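Afamin (Homo sapiens, PDB 6FAK) carries hydrophobic molecules in body fluids, binds vitamin E and keeps lipidated Wnt proteins soluble and active. Local coordinates at residues L414-P419 against N532-K537; L426-E431 against L522-D527; R528-L533 against S547-F552. One frame throughout, in Å; residues are numbered along the deposited sequence.

Contact 1 (L414-P419 against N532-K537)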
loop_
_atom_site.group_PDB
_atom_site.type_symbol
_atom_site.label_atom_id
_atom_site.label_comp_id
_atom_site.label_asym_id
_atom_site.label_seq_id
_atom_site.Cartn_x
_atom_site.Cartn_y
_atom_site.Cartn_z
ATOM N N LEU A 414 10.732 14.437 -6.670
ATOM C CA LEU A 414 10.877 13.012 -6.752
ATOM C C LEU A 414 11.760 12.600 -7.944
ATOM O O LEU A 414 12.571 11.676 -7.842
ATOM C CB LEU A 414 9.525 12.294 -6.854
ATOM C CG LEU A 414 8.641 12.132 -5.609
ATOM C CD1 LEU A 414 7.184 11.827 -6.043
ATOM C CD2 LEU A 414 9.183 10.985 -4.771
ATOM N N THR A 415 11.519 13.224 -9.098
ATOM C CA THR A 415 12.290 12.908 -10.320
ATOM C C THR A 415 13.775 13.298 -10.153
ATOM O O THR A 415 14.652 12.555 -10.560
ATOM C CB THR A 415 11.648 13.540 -11.570
ATOM O OG1 THR A 415 10.277 13.116 -11.668
ATOM C CG2 THR A 415 12.327 13.105 -12.790
ATOM N N LYS A 416 14.053 14.430 -9.524
ATOM C CA LYS A 416 15.435 14.800 -9.187
ATOM C C LYS A 416 16.184 13.766 -8.330
ATOM O O LYS A 416 17.407 13.483 -8.545
ATOM C CB LYS A 416 15.477 16.158 -8.454
ATOM C CG LYS A 416 15.170 17.362 -9.307
ATOM C CD LYS A 416 16.311 17.732 -10.229
ATOM C CE LYS A 416 16.140 19.125 -10.852
ATOM N NZ LYS A 416 16.402 20.319 -9.984
ATOM N N ILE A 417 15.500 13.263 -7.318
ATOM C CA ILE A 417 16.099 12.407 -6.351
ATOM C C ILE A 417 16.176 10.948 -6.817
ATOM O O ILE A 417 17.055 10.230 -6.377
ATOM C CB ILE A 417 15.473 12.502 -4.904
ATOM C CG1 ILE A 417 14.105 11.907 -4.851
ATOM C CG2 ILE A 417 15.482 13.934 -4.344
ATOM C CD1 ILE A 417 13.606 11.728 -3.446
ATOM N N ALA A 418 15.225 10.520 -7.643
ATOM C CA ALA A 418 15.090 9.114 -8.113
ATOM C C ALA A 418 14.827 9.041 -9.621
ATOM O O ALA A 418 13.835 8.462 -10.044
ATOM C CB ALA A 418 13.988 8.380 -7.329
ATOM N N PRO A 419 15.694 9.686 -10.415
ATOM C CA PRO A 419 15.450 9.792 -11.859
ATOM C C PRO A 419 15.547 8.448 -12.585
ATOM O O PRO A 419 15.049 8.376 -13.711
ATOM C CB PRO A 419 16.530 10.762 -12.344
ATOM C CG PRO A 419 17.652 10.556 -11.371
ATOM C CD PRO A 419 16.956 10.359 -10.056
ATOM N N ASN A 532 9.183 13.638 -17.610
ATOM C CA ASN A 532 10.134 13.537 -18.745
ATOM C C ASN A 532 10.971 14.814 -18.938
ATOM O O ASN A 532 12.184 14.760 -19.173
ATOM C CB ASN A 532 9.424 13.113 -20.041
ATOM C CG ASN A 532 8.893 11.695 -19.972
ATOM O OD1 ASN A 532 9.546 10.816 -19.389
ATOM N ND2 ASN A 532 7.740 11.448 -20.576
ATOM N N LEU A 533 10.339 15.966 -18.762
ATOM C CA LEU A 533 11.045 17.241 -18.825
ATOM C C LEU A 533 12.157 17.373 -17.777
ATOM O O LEU A 533 13.295 17.863 -18.103
ATOM C CB LEU A 533 10.061 18.402 -18.682
ATOM C CG LEU A 533 10.638 19.777 -18.948
ATOM C CD1 LEU A 533 11.064 19.939 -20.406
ATOM C CD2 LEU A 533 9.590 20.809 -18.536
ATOM N N VAL A 534 11.845 16.930 -16.550
ATOM C CA VAL A 534 12.771 16.991 -15.439
ATOM C C VAL A 534 13.939 16.035 -15.703
ATOM O O VAL A 534 15.071 16.387 -15.405
ATOM C CB VAL A 534 12.139 16.717 -14.050
ATOM C CG1 VAL A 534 13.182 16.737 -12.980
ATOM C CG2 VAL A 534 11.132 17.806 -13.672
ATOM N N LYS A 535 13.667 14.846 -16.249
ATOM C CA LYS A 535 14.756 13.906 -16.630
ATOM C C LYS A 535 15.617 14.562 -17.685
ATOM O O LYS A 535 16.863 14.597 -17.577
ATOM C CB LYS A 535 14.198 12.595 -17.169
ATOM C CG LYS A 535 13.612 11.701 -16.095
ATOM C CD LYS A 535 13.019 10.441 -16.647
ATOM C CE LYS A 535 12.538 9.570 -15.523
ATOM N NZ LYS A 535 11.992 8.309 -16.025
ATOM N N LEU A 536 14.960 15.103 -18.694
ATOM C CA LEU A 536 15.694 15.715 -19.816
ATOM C C LEU A 536 16.609 16.889 -19.355
ATOM O O LEU A 536 17.784 16.956 -19.729
ATOM C CB LEU A 536 14.745 16.141 -20.903
ATOM C CG LEU A 536 15.465 16.929 -22.041
ATOM C CD1 LEU A 536 16.475 16.090 -22.796
ATOM C CD2 LEU A 536 14.412 17.513 -22.963
ATOM N N LYS A 537 16.072 17.737 -18.498
ATOM C CA LYS A 537 16.707 18.953 -18.017
ATOM C C LYS A 537 17.052 18.870 -16.515
ATOM O O LYS A 537 16.878 19.848 -15.774
ATOM C CB LYS A 537 15.743 20.109 -18.272
ATOM C CG LYS A 537 15.340 20.308 -19.722
ATOM C CD LYS A 537 16.547 20.676 -20.557
ATOM C CE LYS A 537 16.144 21.521 -21.774
ATOM N NZ LYS A 537 17.106 21.305 -22.877
#

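Contact 2 (L426-E431 against L522-D527)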
loop_
_atom_site.group_PDB
_atom_site.type_symbol
_atom_site.label_atom_id
_atom_site.label_comp_id
_atom_site.label_asym_id
_atom_site.label_seq_id
_atom_site.Cartn_x
_atom_site.Cartn_y
_atom_site.Cartn_z
ATOM N N LEU A 426 7.015 7.300 -11.301
ATOM C CA LEU A 426 7.208 8.590 -10.679
ATOM C C LEU A 426 5.875 9.328 -10.643
ATOM O O LEU A 426 5.562 9.953 -9.671
ATOM C CB LEU A 426 8.310 9.435 -11.403
ATOM C CG LEU A 426 9.738 8.948 -11.107
ATOM C CD1 LEU A 426 10.771 9.335 -12.179
ATOM C CD2 LEU A 426 10.164 9.404 -9.708
ATOM N N VAL A 427 5.132 9.239 -11.730
ATOM C CA VAL A 427 3.801 9.790 -11.813
ATOM C C VAL A 427 2.868 9.194 -10.755
ATOM O O VAL A 427 2.225 9.944 -10.044
ATOM C CB VAL A 427 3.229 9.645 -13.249
ATOM C CG1 VAL A 427 1.707 9.953 -13.268
ATOM C CG2 VAL A 427 3.931 10.624 -14.174
ATOM N N SER A 428 2.819 7.868 -10.629
ATOM C CA SER A 428 2.066 7.183 -9.553
ATOM C C SER A 428 2.448 7.647 -8.158
ATOM O O SER A 428 1.583 7.904 -7.345
ATOM C CB SER A 428 2.182 5.663 -9.636
ATOM O OG SER A 428 1.475 5.364 -10.788
ATOM N N LEU A 429 3.737 7.729 -7.883
ATOM C CA LEU A 429 4.230 8.167 -6.575
ATOM C C LEU A 429 3.851 9.609 -6.235
ATOM O O LEU A 429 3.514 9.934 -5.088
ATOM C CB LEU A 429 5.765 7.995 -6.519
ATOM C CG LEU A 429 6.254 6.567 -6.513
ATOM C CD1 LEU A 429 7.789 6.500 -6.645
ATOM C CD2 LEU A 429 5.856 5.864 -5.242
ATOM N N GLY A 430 3.932 10.491 -7.233
ATOM C CA GLY A 430 3.483 11.841 -7.080
ATOM C C GLY A 430 1.992 11.951 -6.759
ATOM O O GLY A 430 1.607 12.718 -5.855
ATOM N N GLU A 431 1.154 11.208 -7.481
ATOM C CA GLU A 431 -0.293 11.211 -7.207
ATOM C C GLU A 431 -0.570 10.669 -5.823
ATOM O O GLU A 431 -1.309 11.287 -5.062
ATOM C CB GLU A 431 -1.125 10.428 -8.252
ATOM C CG GLU A 431 -1.855 11.314 -9.262
ATOM C CD GLU A 431 -2.995 12.166 -8.671
ATOM O OE1 GLU A 431 -3.131 13.334 -9.065
ATOM O OE2 GLU A 431 -3.770 11.683 -7.828
ATOM N N LEU A 522 -5.950 12.729 -19.000
ATOM C CA LEU A 522 -5.349 14.021 -19.358
ATOM C C LEU A 522 -4.472 14.568 -18.236
ATOM O O LEU A 522 -3.469 15.247 -18.493
ATOM C CB LEU A 522 -6.424 15.051 -19.708
ATOM C CG LEU A 522 -6.031 16.273 -20.554
ATOM C CD1 LEU A 522 -7.302 16.812 -21.206
ATOM C CD2 LEU A 522 -5.317 17.377 -19.773
ATOM N N GLN A 523 -4.873 14.316 -16.994
ATOM C CA GLN A 523 -4.024 14.632 -15.868
ATOM C C GLN A 523 -2.704 13.825 -15.971
ATOM O O GLN A 523 -1.631 14.378 -15.766
ATOM C CB GLN A 523 -4.732 14.346 -14.532
ATOM C CG GLN A 523 -3.957 14.813 -13.301
ATOM C CD GLN A 523 -3.675 16.311 -13.342
ATOM O OE1 GLN A 523 -4.605 17.116 -13.255
ATOM N NE2 GLN A 523 -2.391 16.695 -13.526
ATOM N N ARG A 524 -2.815 12.529 -16.273
ATOM C CA ARG A 524 -1.665 11.637 -16.320
ATOM C C ARG A 524 -0.675 12.031 -17.435
ATOM O O ARG A 524 0.533 11.987 -17.227
ATOM C CB ARG A 524 -2.085 10.153 -16.412
ATOM C CG ARG A 524 -0.940 9.189 -16.089
ATOM C CD ARG A 524 -1.380 7.790 -15.645
ATOM N NE ARG A 524 -1.399 7.659 -14.188
ATOM C CZ ARG A 524 -0.462 7.090 -13.407
ATOM N NH1 ARG A 524 0.658 6.546 -13.932
ATOM N NH2 ARG A 524 -0.632 7.072 -12.091
ATOM N N LYS A 525 -1.191 12.462 -18.571
ATOM C CA LYS A 525 -0.382 12.984 -19.684
ATOM C C LYS A 525 0.428 14.217 -19.343
ATOM O O LYS A 525 1.609 14.334 -19.720
ATOM C CB LYS A 525 -1.280 13.292 -20.890
ATOM C CG LYS A 525 -0.845 14.436 -21.830
ATOM C CD LYS A 525 0.374 14.095 -22.710
ATOM C CE LYS A 525 1.209 15.324 -23.118
ATOM N NZ LYS A 525 2.362 14.993 -24.018
ATOM N N THR A 526 -0.216 15.173 -18.693
ATOM C CA THR A 526 0.481 16.346 -18.160
ATOM C C THR A 526 1.599 15.955 -17.161
ATOM O O THR A 526 2.711 16.501 -17.214
ATOM C CB THR A 526 -0.527 17.269 -17.482
ATOM O OG1 THR A 526 -1.446 17.714 -18.486
ATOM C CG2 THR A 526 0.152 18.497 -16.802
ATOM N N ASP A 527 1.270 14.996 -16.291
ATOM C CA ASP A 527 2.180 14.529 -15.260
ATOM C C ASP A 527 3.408 13.856 -15.891
ATOM O O ASP A 527 4.540 14.089 -15.457
ATOM C CB ASP A 527 1.462 13.608 -14.277
ATOM C CG ASP A 527 0.465 14.340 -13.390
ATOM O OD1 ASP A 527 0.316 15.584 -13.425
ATOM O OD2 ASP A 527 -0.208 13.664 -12.597
#

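Contact 3 (R528-L533 against S547-F552)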
loop_
_atom_site.group_PDB
_atom_site.type_symbol
_atom_site.label_atom_id
_atom_site.label_comp_id
_atom_site.label_asym_id
_atom_site.label_seq_id
_atom_site.Cartn_x
_atom_site.Cartn_y
_atom_site.Cartn_z
ATOM N N ARG A 528 3.179 13.060 -16.925
ATOM C CA ARG A 528 4.273 12.409 -17.630
ATOM C C ARG A 528 5.162 13.367 -18.344
ATOM O O ARG A 528 6.374 13.192 -18.335
ATOM C CB ARG A 528 3.820 11.391 -18.660
ATOM C CG ARG A 528 3.081 10.204 -18.115
ATOM C CD ARG A 528 2.721 9.359 -19.335
ATOM N NE ARG A 528 1.857 8.255 -18.981
ATOM C CZ ARG A 528 0.551 8.136 -19.223
ATOM N NH1 ARG A 528 -0.114 9.082 -19.890
ATOM N NH2 ARG A 528 -0.092 7.039 -18.819
ATOM N N PHE A 529 4.556 14.382 -18.939
ATOM C CA PHE A 529 5.330 15.474 -19.574
ATOM C C PHE A 529 6.322 16.118 -18.606
ATOM O O PHE A 529 7.528 16.281 -18.923
ATOM C CB PHE A 529 4.366 16.511 -20.220
ATOM C CG PHE A 529 5.055 17.721 -20.761
ATOM C CD1 PHE A 529 5.301 18.827 -19.945
ATOM C CD2 PHE A 529 5.445 17.764 -22.078
ATOM C CE1 PHE A 529 5.975 19.943 -20.420
ATOM C CE2 PHE A 529 6.144 18.879 -22.572
ATOM C CZ PHE A 529 6.407 19.977 -21.724
ATOM N N LEU A 530 5.818 16.482 -17.426
ATOM C CA LEU A 530 6.657 17.138 -16.423
ATOM C C LEU A 530 7.824 16.262 -15.968
ATOM O O LEU A 530 8.961 16.747 -15.881
ATOM C CB LEU A 530 5.859 17.598 -15.241
ATOM C CG LEU A 530 6.666 18.294 -14.150
ATOM C CD1 LEU A 530 7.505 19.491 -14.573
ATOM C CD2 LEU A 530 5.695 18.753 -13.090
ATOM N N VAL A 531 7.535 14.981 -15.717
ATOM C CA VAL A 531 8.539 14.058 -15.303
ATOM C C VAL A 531 9.604 13.898 -16.388
ATOM O O VAL A 531 10.804 14.003 -16.085
ATOM C CB VAL A 531 7.946 12.717 -14.821
ATOM C CG1 VAL A 531 9.008 11.638 -14.627
ATOM C CG2 VAL A 531 7.205 12.945 -13.517
ATOM N N ASN A 532 9.183 13.638 -17.610
ATOM C CA ASN A 532 10.134 13.537 -18.745
ATOM C C ASN A 532 10.971 14.814 -18.938
ATOM O O ASN A 532 12.184 14.760 -19.173
ATOM C CB ASN A 532 9.424 13.113 -20.041
ATOM C CG ASN A 532 8.893 11.695 -19.972
ATOM O OD1 ASN A 532 9.546 10.816 -19.389
ATOM N ND2 ASN A 532 7.740 11.448 -20.576
ATOM N N LEU A 533 10.339 15.966 -18.762
ATOM C CA LEU A 533 11.045 17.241 -18.825
ATOM C C LEU A 533 12.157 17.373 -17.777
ATOM O O LEU A 533 13.295 17.863 -18.103
ATOM C CB LEU A 533 10.061 18.402 -18.682
ATOM C CG LEU A 533 10.638 19.777 -18.948
ATOM C CD1 LEU A 533 11.064 19.939 -20.406
ATOM C CD2 LEU A 533 9.590 20.809 -18.536
ATOM N N SER A 547 9.269 27.092 -13.863
ATOM C CA SER A 547 9.017 28.180 -14.798
ATOM C C SER A 547 8.777 27.690 -16.224
ATOM O O SER A 547 7.814 28.109 -16.872
ATOM C CB SER A 547 10.157 29.177 -14.764
ATOM O OG SER A 547 10.231 29.848 -13.498
ATOM N N LEU A 548 9.624 26.790 -16.699
ATOM C CA LEU A 548 9.469 26.235 -18.008
ATOM C C LEU A 548 8.168 25.467 -18.172
ATOM O O LEU A 548 7.494 25.549 -19.199
ATOM C CB LEU A 548 10.670 25.370 -18.355
ATOM C CG LEU A 548 10.758 24.740 -19.744
ATOM C CD1 LEU A 548 10.719 25.816 -20.825
ATOM C CD2 LEU A 548 12.050 23.939 -19.812
ATOM N N PHE A 549 7.848 24.662 -17.171
ATOM C CA PHE A 549 6.596 23.930 -17.163
ATOM C C PHE A 549 5.386 24.868 -17.229
ATOM O O PHE A 549 4.433 24.580 -17.968
ATOM C CB PHE A 549 6.505 23.065 -15.912
ATOM C CG PHE A 549 5.218 22.334 -15.810
ATOM C CD1 PHE A 549 4.932 21.304 -16.690
ATOM C CD2 PHE A 549 4.282 22.695 -14.868
ATOM C CE1 PHE A 549 3.735 20.600 -16.620
ATOM C CE2 PHE A 549 3.086 21.978 -14.772
ATOM C CZ PHE A 549 2.817 20.942 -15.663
ATOM N N THR A 550 5.394 25.943 -16.450
ATOM C CA THR A 550 4.282 26.875 -16.495
ATOM C C THR A 550 4.219 27.617 -17.835
ATOM O O THR A 550 3.145 27.993 -18.227
ATOM C CB THR A 550 4.262 27.950 -15.387
ATOM O OG1 THR A 550 5.363 28.877 -15.571
ATOM C CG2 THR A 550 4.292 27.274 -14.048
ATOM N N ASN A 551 5.357 27.820 -18.501
ATOM C CA ASN A 551 5.357 28.365 -19.880
ATOM C C ASN A 551 4.559 27.422 -20.844
ATOM O O ASN A 551 3.595 27.831 -21.511
ATOM C CB ASN A 551 6.800 28.541 -20.330
ATOM C CG ASN A 551 6.950 29.402 -21.581
ATOM O OD1 ASN A 551 6.051 29.507 -22.402
ATOM N ND2 ASN A 551 8.118 29.949 -21.751
ATOM N N PHE A 552 4.949 26.144 -20.868
ATOM C CA PHE A 552 4.260 25.119 -21.642
ATOM C C PHE A 552 2.776 25.063 -21.295
ATOM O O PHE A 552 1.934 24.978 -22.196
ATOM C CB PHE A 552 4.898 23.750 -21.421
ATOM C CG PHE A 552 6.062 23.453 -22.290
ATOM C CD1 PHE A 552 5.885 23.110 -23.613
ATOM C CD2 PHE A 552 7.343 23.380 -21.750
ATOM C CE1 PHE A 552 6.973 22.746 -24.410
ATOM C CE2 PHE A 552 8.440 23.043 -22.532
ATOM C CZ PHE A 552 8.257 22.713 -23.871
#

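Contact 1 (L414-P419 against N532-K537)
Thr415 and Pro419, at the C-terminal end of helix 376-417 and just beyond it, face Val534 and Lys535 in the last turn of helix 521-536, with the CA atoms of Thr415 and Val534 6.6 Å apart and those of Pro419 and Lys535 6.3 Å apart. No hydrogen bond spans the two segments; methyl and methylene groups make the join. Thr415 turns CG2 across to CG1 of Val534 at 3.7 Å, and the same methyl lies 3.8 Å from CG of Lys535, so it sits against both residues at once. The torsion behind this is chi1 of -55°, which holds OG1 beside the backbone N, where it hydrogen-bonds to Leu411 O on its own helix and leaves the methyl for the neighbour. CG of Lys416 adds a looser touch on CG1 of Val534 at 4.2 Å; its ammonium runs on to a salt bridge with Asp542 and a hydrogen bond to Leu540 O. The side chain of Lys535 starts with CG anti to its carbonyl carbon (chi1 -74°), and beyond CG the chain is fully extended. Its CE passes 3.3 Å from Pro419 O, a close approach that the positive charge next to that methylene may favour. NZ itself hydrogen-bonds to Leu421 O and Thr423 OG1, which ties the end of helix 521-536 to the turn after helix 376-417 and to the first residue of helix 423-440. All five touching residues are buried, and the arrangement is interhelical packing of the predominantly helical albumin fold, here in the third albumin domain.

Contact 2 (L426-E431 against L522-D527)
Ser428 OG takes a hydrogen bond from Arg524 NH2 at 3.0 Å, nearly straight at 162°, and itself makes a weak one to Glu424 O a turn earlier on its own helix. The serine oxygen lies almost in the guanidinium plane, while Val427 comes at that group from over a face: its CG1 sits above the centre, 3.6 Å from Arg524 CZ. A salt bridge from NH1 to Glu424 adds a further hold on the arginine. The arginine chain bends at chi3, -97°, which turns NE toward helix 423-440. This is a crossing of two helices in the third albumin domain, the local axes 10.4 Å apart at closest approach and 114° between their N-to-C directions. Where they meet, Val427 packs against helix 521-536: CG1 is 3.8 Å from Asp527 CB, and CG2 lies 3.7 Å from the carbonyl carbon of Asp527. OD1 of Asp527 makes a salt bridge with Lys407 on helix 376-417. Glu431 is modelled in two conformers, and in one of them it pairs with Lys403 of that same helix.

Contact 3 (R528-L533 against S547-F552)
Phe529 drives the edge of its ring into the face of Phe552, its CZ sitting over the centre of that ring 3.5 Å from CD2. The stack is T-shaped, with centroids 4.8 Å apart and planes at 70°. Phe529 starts out with CG anti to the backbone N, which sends the ring off toward helix 542-560. On its way there the Phe529 ring also passes Phe549, rim to rim, with CD1 4.1 Å from Phe549 CE1. Phe549 in turn offers a face to Leu530: Leu530 CD2 stands 4.3 Å from the centroid of the Phe549 ring and only 2° off the normal, a CH-pi contact, and Leu530 CD1 reaches Phe549 CD1 at 3.8 Å. The side chains of Leu530 and Phe549 cross at about a right angle. Farther along, both methyls of Leu533 meet CD2 of Leu548, CD1 at 4.2 Å.

Helices 521-536 and 542-560 form a helical hairpin of the albumin fold, joined by a short turn; the local axes approach to 11.0 Å, with 141° between their directions. Outside the pair, Tyr408 of helix 376-417 makes an edge-to-face contact with Phe549 and also touches Leu530, so the same tyrosine packs on both members of the CH-pi pair, and Ile412 also touches Leu530. From the loop after helix 565-572, Pro574 touches Phe552 and Ile576 touches Leu548. A molecule of di(hydroxyethyl)ether, probably from the crystallisation liquor, lies about 4 Å from the Phe529 side chain.

All three contacts use helix 521-536, whose successive turns serve 522-527 in contact 2, 528-533 in contact 3 and 532-537 in contact 1; the last two share Asn532 and Leu533. Their centres are about 11 to 13 Å apart. Helices 376-417, 423-440 and 542-560 supply the other sides. Along the chain, contact 2 is nested within the loop closed by contact 1, and contact 3 opens after contact 2 has closed. Leu426 bridges the first two by touching Leu414 and Lys535, while Val531 meets Thr415, Leu426 and Val427. One helix thus packs against three others within the third albumin domain.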